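Local atomic coordinates of serine protease MT3772 (PDB entry 3K6Z), a protein that is a serine protease that protects Mycobacterium tuberculosis from oxidative and acidic stress. Residues V85-L90 with G201-I206. Numbering follows the deposited sequence.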
loop_
_atom_site.group_PDB
_atom_site.type_symbol
_atom_site.label_atom_id
_atom_site.label_comp_id
_atom_site.label_asym_id
_atom_site.label_seq_id
_atom_site.Cartn_x
_atom_site.Cartn_y
_atom_site.Cartn_z
ATOM N N VAL A 85 -1.720 -9.759 -3.671
ATOM C CA VAL A 85 -0.859 -10.762 -3.024
ATOM C C VAL A 85 0.584 -10.241 -2.907
ATOM O O VAL A 85 1.116 -9.674 -3.864
ATOM C CB VAL A 85 -0.948 -12.121 -3.788
ATOM C CG1 VAL A 85 0.087 -13.113 -3.295
ATOM C CG2 VAL A 85 -2.355 -12.718 -3.632
ATOM N N ASP A 86 1.204 -10.438 -1.740
ATOM C CA ASP A 86 2.520 -9.844 -1.419
ATOM C C ASP A 86 3.720 -10.601 -1.991
ATOM O O ASP A 86 4.839 -10.059 -2.045
ATOM C CB ASP A 86 2.716 -9.760 0.094
ATOM C CG ASP A 86 1.746 -8.813 0.764
ATOM O OD1 ASP A 86 1.118 -9.239 1.760
ATOM O OD2 ASP A 86 1.612 -7.662 0.294
ATOM N N VAL A 87 3.489 -11.855 -2.371
ATOM C CA VAL A 87 4.535 -12.695 -2.932
ATOM C C VAL A 87 4.244 -13.055 -4.381
ATOM O O VAL A 87 3.084 -13.107 -4.814
ATOM C CB VAL A 87 4.751 -14.001 -2.125
ATOM C CG1 VAL A 87 5.230 -13.695 -0.707
ATOM C CG2 VAL A 87 3.488 -14.874 -2.118
ATOM N N ALA A 88 5.311 -13.321 -5.123
ATOM C CA ALA A 88 5.190 -13.746 -6.493
ATOM C C ALA A 88 6.067 -14.969 -6.701
ATOM O O ALA A 88 6.999 -15.214 -5.930
ATOM C CB ALA A 88 5.592 -12.632 -7.432
ATOM N N ILE A 89 5.742 -15.734 -7.736
ATOM C CA ILE A 89 6.529 -16.909 -8.096
ATOM C C ILE A 89 7.137 -16.648 -9.467
ATOM O O ILE A 89 6.425 -16.243 -10.389
ATOM C CB ILE A 89 5.660 -18.188 -8.150
ATOM C CG1 ILE A 89 4.818 -18.357 -6.875
ATOM C CG2 ILE A 89 6.529 -19.436 -8.403
ATOM C CD1 ILE A 89 5.610 -18.473 -5.595
ATOM N N LEU A 90 8.449 -16.884 -9.585
ATOM C CA LEU A 90 9.182 -16.729 -10.842
ATOM C C LEU A 90 9.519 -18.091 -11.434
ATOM O O LEU A 90 9.897 -19.004 -10.699
ATOM C CB LEU A 90 10.487 -15.942 -10.623
ATOM C CG LEU A 90 10.418 -14.587 -9.908
ATOM C CD1 LEU A 90 11.817 -13.997 -9.804
ATOM C CD2 LEU A 90 9.492 -13.655 -10.680
ATOM N N GLY A 201 -1.767 -18.983 2.409
ATOM C CA GLY A 201 -3.117 -18.420 2.326
ATOM C C GLY A 201 -3.301 -17.449 1.173
ATOM O O GLY A 201 -4.305 -17.513 0.455
ATOM N N GLN A 202 -2.339 -16.543 0.991
ATOM C CA GLN A 202 -2.381 -15.597 -0.127
ATOM C C GLN A 202 -2.314 -16.307 -1.486
ATOM O O GLN A 202 -3.080 -15.979 -2.406
ATOM C CB GLN A 202 -1.272 -14.554 -0.006
ATOM C CG GLN A 202 -1.441 -13.582 1.161
ATOM C CD GLN A 202 -0.490 -12.408 1.078
ATOM O OE1 GLN A 202 0.005 -12.071 0.000
ATOM N NE2 GLN A 202 -0.220 -11.786 2.215
ATOM N N LEU A 203 -1.411 -17.277 -1.605
ATOM C CA LEU A 203 -1.278 -18.057 -2.841
ATOM C C LEU A 203 -2.560 -18.805 -3.190
ATOM O O LEU A 203 -2.969 -18.852 -4.360
ATOM C CB LEU A 203 -0.113 -19.035 -2.744
ATOM C CG LEU A 203 1.297 -18.435 -2.819
ATOM C CD1 LEU A 203 2.318 -19.539 -2.651
ATOM C CD2 LEU A 203 1.507 -17.687 -4.139
ATOM N N ALA A 204 -3.201 -19.376 -2.170
ATOM C CA ALA A 204 -4.466 -20.085 -2.359
ATOM C C ALA A 204 -5.575 -19.158 -2.870
ATOM O O ALA A 204 -6.404 -19.568 -3.686
ATOM C CB ALA A 204 -4.885 -20.762 -1.073
ATOM N N LYS A 205 -5.586 -17.913 -2.396
ATOM C CA LYS A 205 -6.613 -16.941 -2.803
ATOM C C LYS A 205 -6.644 -16.688 -4.299
ATOM O O LYS A 205 -7.717 -16.477 -4.882
ATOM C CB LYS A 205 -6.429 -15.613 -2.075
ATOM C CG LYS A 205 -7.164 -15.554 -0.767
ATOM C CD LYS A 205 -6.993 -14.201 -0.097
ATOM C CE LYS A 205 -7.562 -14.220 1.306
ATOM N NZ LYS A 205 -6.997 -15.325 2.143
ATOM N N ILE A 206 -5.469 -16.692 -4.915
ATOM C CA ILE A 206 -5.367 -16.430 -6.346
ATOM C C ILE A 206 -5.199 -17.712 -7.156
ATOM O O ILE A 206 -4.871 -17.669 -8.346
ATOM C CB ILE A 206 -4.256 -15.395 -6.677
ATOM C CG1 ILE A 206 -2.873 -15.894 -6.219
ATOM C CG2 ILE A 206 -4.620 -14.035 -6.081
ATOM C CD1 ILE A 206 -1.697 -15.211 -6.928
#
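V85 faces Q202 at a CA–CA separation of 5.8 Å, where the chain enters strand 87-91 of the N-terminal barrel; the axes of strand 87-90 and helix 201-205 are inclined at 71° to each other, 9.6 Å apart at closest approach. The carboxamide of Q202 binds both the backbone and the side chain of D86. Its OE1 takes the D86 N-H at 2.7 Å, nearly straight at 175° and in the carbonyl plane, while its NE2 donates to D86 OD1 at 2.9 Å. This second bond meets the anti side of OD1, 32° out of the carboxylate plane. Q202 spans the gap because its chain runs extended beyond CG. Closer to the helix backbone, the V85 and Q202 side chains run antiparallel alongside each other, with V85 CG1 3.8 Å from Q202 CB, and V85 CG2 meets I206 CG2 at 3.6 Å. Farther along, L203 CD2 reaches V87 CG2 at 4.0 Å across nearly perpendicular side chains. R151 forms a salt bridge with the same OD1, and E198 accepts a further bond from Q202 NE2. In this chymotrypsin-like double barrel, the protease domain of a longer membrane protein, D86 is the predicted triad aspartate, beside H57. The bonds from Q202 NE2 and R151 would limit carboxylate rotation while that to D86 N holds the backbone, so Q202 probably serves as a second-shell residue positioning D86 in this inactive form.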